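Local coordinates for protein bradyzoite surface antigen BSR4 (Toxoplasma gondii, PDB 2JKS) that is a bradyzoite surface antigen of the SAG1-related superfamily that binds zinc ions, its precise function being unestablished, at residues A163-V174 against S182-M191. Numbering follows the deposited sequence.
Sequences ARASSLAENNVV and SNPNPVEVEM. With ZN (zinc ion), chain B.
The buried carboxamide of N172 is gripped through both its polar atoms. ND2 of N172 donates to E190 O at 2.9 Å, nearly straight (163° at the hydrogen) and close to the amide plane, and gives a second bond to T197 O. OD1 of N172 accepts from a water 2.7 Å away, which in turn accepts from E190 N. E190 O is thus tied directly and E190 N through the water to a single side chain, which fixes the amide's rotation. The group also lies against V189, whose CG1 is 3.5 Å from OD1 of N172.

Apolar packing fills the middle. CG1 of V187 meets CB of L168, while CG2 of V189 touches both CD1 of L168, at 3.8 Å, and CG2 of V174, at 3.9 Å. L168 reaches V189 because its CG stands anti to the backbone N (chi1 178°); its other methyl, CD2, rests on E188 O.

At the other end the two loops are joined by a backbone bond and a serine hydroxyl. S166 N donates to S182 O (3.0 Å), and OG of S182 donates to R164 O at 2.7 Å. OG of S166 is hydrogen-bonded to A177 N.

The strand axes of 167-169 and 187-191 approach to 7.2 Å at 27°, and no backbone bond links these two strands; they are edge strands of different sheets, one pairing 173-175 and the other 301-307. Beyond the packed face, OE1 of E190 binds zinc with H311 and H313, the histidines belonging to the C-terminal His run, probably an expression tag, and is also hydrogen-bonded to K308 NZ. Two sheets facing each other across aliphatic side chains make the beta sandwich of the second SRS domain, here joined at neighbouring edges.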
ATOM      1  N   ALA A 163      -4.181  -0.597  -0.521  1.00 27.16           N
ATOM      2  CA  ALA A 163      -3.320   0.251   0.294  1.00 26.57           C
ATOM      3  C   ALA A 163      -3.901   0.465   1.700  1.00 26.21           C
ATOM      4  O   ALA A 163      -5.115   0.533   1.874  1.00 28.60           O
ATOM      5  CB  ALA A 163      -3.184   1.636  -0.408  1.00 25.84           C
ATOM      6  N   ARG A 164      -3.042   0.598   2.691  1.00 26.60           N
ATOM      7  CA  ARG A 164      -3.477   1.053   4.012  1.00 26.96           C
ATOM      8  C   ARG A 164      -4.150   2.424   3.893  1.00 26.41           C
ATOM      9  O   ARG A 164      -3.901   3.180   2.924  1.00 25.24           O
ATOM     10  CB  ARG A 164      -2.289   1.185   4.959  1.00 27.31           C
ATOM     11  CG  ARG A 164      -1.308   2.304   4.588  1.00 30.81           C
ATOM     12  CD  ARG A 164       0.094   1.798   4.852  1.00 40.05           C
ATOM     13  NE  ARG A 164       0.533   1.990   6.214  1.00 45.47           N
ATOM     14  CZ  ARG A 164       1.377   1.152   6.831  1.00 49.78           C
ATOM     15  NH1 ARG A 164       1.812   0.048   6.219  1.00 47.52           N
ATOM     16  NH2 ARG A 164       1.768   1.401   8.072  1.00 48.67           N
ATOM     17  N   ALA A 165      -4.920   2.764   4.919  1.00 26.57           N
ATOM     18  CA  ALA A 165      -5.580   4.066   4.979  1.00 27.50           C
ATOM     19  C   ALA A 165      -4.527   5.048   5.458  1.00 26.95           C
ATOM     20  O   ALA A 165      -3.690   4.695   6.276  1.00 25.96           O
ATOM     21  CB  ALA A 165      -6.787   4.051   5.993  1.00 27.34           C
ATOM     22  N   SER A 166      -4.616   6.291   5.017  1.00 27.26           N
ATOM     23  CA  SER A 166      -3.802   7.346   5.659  1.00 25.65           C
ATOM     24  C   SER A 166      -4.281   7.472   7.123  1.00 26.11           C
ATOM     25  O   SER A 166      -5.480   7.408   7.381  1.00 23.92           O
ATOM     26  CB  SER A 166      -4.006   8.656   4.922  1.00 25.34           C
ATOM     27  OG  SER A 166      -3.542   8.526   3.562  1.00 24.03           O
ATOM     28  N   SER A 167      -3.366   7.644   8.062  1.00 25.00           N
ATOM     29  CA  SER A 167      -3.736   7.586   9.479  1.00 27.05           C
ATOM     30  C   SER A 167      -2.853   8.442  10.378  1.00 27.51           C
ATOM     31  O   SER A 167      -1.737   8.759  10.026  1.00 27.64           O
ATOM     32  CB  SER A 167      -3.660   6.125  10.001  1.00 27.10           C
ATOM     33  OG  SER A 167      -2.330   5.655   9.928  1.00 31.49           O
ATOM     34  N   LEU A 168      -3.372   8.735  11.570  1.00 27.04           N
ATOM     35  CA  LEU A 168      -2.725   9.546  12.581  1.00 27.68           C
ATOM     36  C   LEU A 168      -2.371   8.650  13.735  1.00 29.16           C
ATOM     37  O   LEU A 168      -3.229   7.902  14.227  1.00 28.92           O
ATOM     38  CB  LEU A 168      -3.712  10.617  13.090  1.00 27.30           C
ATOM     39  CG  LEU A 168      -3.269  11.578  14.209  1.00 26.46           C
ATOM     40  CD1 LEU A 168      -1.967  12.384  13.893  1.00 28.09           C
ATOM     41  CD2 LEU A 168      -4.418  12.505  14.702  1.00 26.66           C
ATOM     42  N   ALA A 169      -1.126   8.695  14.174  1.00 30.90           N
ATOM     43  CA  ALA A 169      -0.775   7.888  15.357  1.00 33.06           C
ATOM     44  C   ALA A 169      -0.416   8.808  16.487  1.00 33.54           C
ATOM     45  O   ALA A 169      -0.463  10.036  16.340  1.00 34.39           O
ATOM     46  CB  ALA A 169       0.347   6.924  15.034  1.00 32.66           C
ATOM     47  N   GLU A 170      -0.127   8.247  17.659  1.00 34.74           N
ATOM     48  CA  GLU A 170       0.316   9.068  18.798  1.00 35.49           C
ATOM     49  C   GLU A 170       1.521   9.923  18.516  1.00 34.69           C
ATOM     50  O   GLU A 170       2.416   9.596  17.663  1.00 34.87           O
ATOM     51  CB  GLU A 170       0.566   8.211  20.056  1.00 37.61           C
ATOM     52  CG  GLU A 170      -0.726   7.646  20.663  1.00 41.71           C
ATOM     53  CD  GLU A 170      -1.689   8.749  21.185  1.00 50.08           C
ATOM     54  OE1 GLU A 170      -1.201   9.777  21.731  1.00 53.34           O
ATOM     55  OE2 GLU A 170      -2.933   8.582  21.051  1.00 52.26           O
ATOM     56  N   ASN A 171       1.540  11.050  19.216  1.00 33.65           N
ATOM     57  CA  ASN A 171       2.595  12.010  19.077  1.00 33.57           C
ATOM     58  C   ASN A 171       2.455  12.649  17.708  1.00 30.86           C
ATOM     59  O   ASN A 171       3.424  13.198  17.176  1.00 29.79           O
ATOM     60  CB  ASN A 171       3.978  11.349  19.243  1.00 35.95           C
ATOM     61  CG  ASN A 171       4.190  10.780  20.633  1.00 42.60           C
ATOM     62  OD1 ASN A 171       3.898  11.442  21.635  1.00 49.46           O
ATOM     63  ND2 ASN A 171       4.688   9.539  20.707  1.00 48.31           N
ATOM     64  N   ASN A 172       1.223  12.634  17.172  1.00 28.10           N
ATOM     65  CA  ASN A 172       0.868  13.446  15.995  1.00 27.37           C
ATOM     66  C   ASN A 172       1.732  13.116  14.768  1.00 27.35           C
ATOM     67  O   ASN A 172       2.193  14.005  13.998  1.00 25.28           O
ATOM     68  CB  ASN A 172       0.975  14.936  16.338  1.00 28.99           C
ATOM     69  CG  ASN A 172      -0.321  15.542  16.816  1.00 27.52           C
ATOM     70  OD1 ASN A 172      -1.382  14.884  16.889  1.00 25.36           O
ATOM     71  ND2 ASN A 172      -0.262  16.830  17.117  1.00 23.11           N
ATOM     72  N   VAL A 173       1.912  11.813  14.577  1.00 25.88           N
ATOM     73  CA  VAL A 173       2.638  11.282  13.429  1.00 25.87           C
ATOM     74  C   VAL A 173       1.652  10.787  12.370  1.00 26.07           C
ATOM     75  O   VAL A 173       0.816   9.894  12.643  1.00 26.60           O
ATOM     76  CB  VAL A 173       3.624  10.163  13.858  1.00 25.77           C
ATOM     77  CG1 VAL A 173       4.347   9.552  12.644  1.00 25.72           C
ATOM     78  CG2 VAL A 173       4.649  10.710  14.886  1.00 25.95           C
ATOM     79  N   VAL A 174       1.686  11.429  11.205  1.00 25.57           N
ATOM     80  CA  VAL A 174       0.789  11.076  10.122  1.00 24.62           C
ATOM     81  C   VAL A 174       1.519  10.195   9.113  1.00 25.35           C
ATOM     82  O   VAL A 174       2.654  10.516   8.674  1.00 23.43           O
ATOM     83  CB  VAL A 174       0.183  12.306   9.416  1.00 24.86           C
ATOM     84  CG1 VAL A 174      -0.707  11.850   8.267  1.00 26.12           C
ATOM     85  CG2 VAL A 174      -0.557  13.131  10.437  1.00 23.99           C
ATOM     86  N   SER A 182      -7.617   5.013   0.313  1.00 28.43           N
ATOM     87  CA  SER A 182      -6.746   5.471   1.400  1.00 26.45           C
ATOM     88  C   SER A 182      -7.164   6.790   1.992  1.00 26.39           C
ATOM     89  O   SER A 182      -6.809   7.094   3.148  1.00 25.11           O
ATOM     90  CB  SER A 182      -5.327   5.627   0.895  1.00 27.21           C
ATOM     91  OG  SER A 182      -4.686   4.402   0.664  1.00 26.22           O
ATOM     92  N   ASN A 183      -7.900   7.604   1.222  1.00 26.93           N
ATOM     93  CA  ASN A 183      -8.175   8.997   1.645  1.00 26.36           C
ATOM     94  C   ASN A 183      -9.637   9.427   1.542  1.00 28.28           C
ATOM     95  O   ASN A 183      -9.958  10.357   0.811  1.00 27.58           O
ATOM     96  CB  ASN A 183      -7.252   9.943   0.874  1.00 26.87           C
ATOM     97  CG  ASN A 183      -5.775   9.645   1.141  1.00 22.73           C
ATOM     98  OD1 ASN A 183      -5.057   9.171   0.250  1.00 26.42           O
ATOM     99  ND2 ASN A 183      -5.319   9.910   2.363  1.00 22.10           N
ATOM    100  N   PRO A 184     -10.536   8.749   2.285  1.00 28.33           N
ATOM    101  CA  PRO A 184     -11.943   9.115   2.229  1.00 29.13           C
ATOM    102  C   PRO A 184     -12.208  10.542   2.711  1.00 29.65           C
ATOM    103  O   PRO A 184     -13.171  11.145   2.280  1.00 29.67           O
ATOM    104  CB  PRO A 184     -12.595   8.111   3.185  1.00 30.14           C
ATOM    105  CG  PRO A 184     -11.497   7.620   4.038  1.00 29.45           C
ATOM    106  CD  PRO A 184     -10.302   7.608   3.191  1.00 29.22           C
ATOM    107  N   ASN A 185     -11.360  11.036   3.631  1.00 29.91           N
ATOM    108  CA  ASN A 185     -11.520  12.325   4.314  1.00 29.33           C
ATOM    109  C   ASN A 185     -10.119  12.810   4.663  1.00 28.04           C
ATOM    110  O   ASN A 185      -9.178  12.013   4.731  1.00 26.08           O
ATOM    111  CB  ASN A 185     -12.238  12.160   5.677  1.00 30.79           C
ATOM    112  CG  ASN A 185     -13.581  11.573   5.543  1.00 37.68           C
ATOM    113  OD1 ASN A 185     -14.411  12.071   4.777  1.00 44.99           O
ATOM    114  ND2 ASN A 185     -13.827  10.485   6.269  1.00 41.18           N
ATOM    115  N   PRO A 186      -9.991  14.116   4.931  1.00 27.66           N
ATOM    116  CA  PRO A 186      -8.734  14.604   5.483  1.00 26.96           C
ATOM    117  C   PRO A 186      -8.404  13.931   6.822  1.00 27.45           C
ATOM    118  O   PRO A 186      -9.309  13.564   7.586  1.00 26.60           O
ATOM    119  CB  PRO A 186      -8.989  16.116   5.688  1.00 27.42           C
ATOM    120  CG  PRO A 186     -10.031  16.418   4.624  1.00 26.16           C
ATOM    121  CD  PRO A 186     -10.952  15.205   4.661  1.00 27.41           C
ATOM    122  N   VAL A 187      -7.123  13.766   7.095  1.00 25.70           N
ATOM    123  CA  VAL A 187      -6.662  13.346   8.407  1.00 26.99           C
ATOM    124  C   VAL A 187      -6.659  14.615   9.281  1.00 27.00           C
ATOM    125  O   VAL A 187      -5.895  15.542   9.008  1.00 27.79           O
ATOM    126  CB  VAL A 187      -5.195  12.709   8.315  1.00 26.47           C
ATOM    127  CG1 VAL A 187      -4.679  12.290   9.723  1.00 25.74           C
ATOM    128  CG2 VAL A 187      -5.191  11.474   7.350  1.00 26.56           C
ATOM    129  N   GLU A 188      -7.484  14.642  10.332  1.00 27.32           N
ATOM    130  CA  GLU A 188      -7.533  15.778  11.249  1.00 27.42           C
ATOM    131  C   GLU A 188      -6.593  15.619  12.437  1.00 27.13           C
ATOM    132  O   GLU A 188      -6.533  14.539  13.078  1.00 26.62           O
ATOM    133  CB  GLU A 188      -8.973  15.972  11.747  1.00 28.63           C
ATOM    134  CG  GLU A 188      -9.871  16.398  10.619  1.00 34.42           C
ATOM    135  CD  GLU A 188     -11.049  17.156  11.111  1.00 44.17           C
ATOM    136  OE1 GLU A 188     -10.898  18.384  11.431  1.00 46.93           O
ATOM    137  OE2 GLU A 188     -12.123  16.520  11.145  1.00 46.74           O
ATOM    138  N   VAL A 189      -5.814  16.672  12.671  1.00 26.82           N
ATOM    139  CA  VAL A 189      -4.753  16.698  13.647  1.00 26.09           C
ATOM    140  C   VAL A 189      -4.904  17.958  14.494  1.00 26.42           C
ATOM    141  O   VAL A 189      -5.169  19.058  13.979  1.00 25.97           O
ATOM    142  CB  VAL A 189      -3.330  16.753  12.975  1.00 26.68           C
ATOM    143  CG1 VAL A 189      -2.255  16.808  14.076  1.00 27.76           C
ATOM    144  CG2 VAL A 189      -3.095  15.552  12.025  1.00 26.53           C
ATOM    145  N   GLU A 190      -4.802  17.808  15.810  1.00 25.58           N
ATOM    146  CA  GLU A 190      -4.801  18.987  16.672  1.00 25.16           C
ATOM    147  C   GLU A 190      -3.395  19.312  17.105  1.00 25.89           C
ATOM    148  O   GLU A 190      -2.621  18.400  17.463  1.00 25.25           O
ATOM    149  CB  GLU A 190      -5.578  18.711  17.959  1.00 26.24           C
ATOM    150  CG  GLU A 190      -5.224  19.816  19.039  1.00 28.87           C
ATOM    151  CD  GLU A 190      -5.450  19.329  20.450  1.00 33.65           C
ATOM    152  OE1 GLU A 190      -6.611  18.923  20.690  1.00 21.70           O
ATOM    153  OE2 GLU A 190      -4.474  19.311  21.257  1.00 33.33           O
ATOM    154  N   MET A 191      -3.057  20.607  17.119  1.00 25.81           N
ATOM    155  CA  MET A 191      -1.826  21.024  17.785  1.00 24.65           C
ATOM    156  C   MET A 191      -2.216  22.013  18.874  1.00 24.36           C
ATOM    157  O   MET A 191      -3.209  22.748  18.774  1.00 25.38           O
ATOM    158  CB  MET A 191      -0.810  21.654  16.822  1.00 24.41           C
ATOM    159  CG  MET A 191      -0.359  20.729  15.638  1.00 23.78           C
ATOM    160  SD  MET A 191       0.793  21.547  14.503  1.00 25.87           S
ATOM    161  CE  MET A 191       2.297  21.639  15.479  1.00 24.56           C
TER
HETATM  162 ZN    ZN B1316      -7.303  18.586  22.535  1.00 25.50          ZN
HETATM  163  O   HOH W   1      -4.014  15.338  17.039  1.00 24.12           O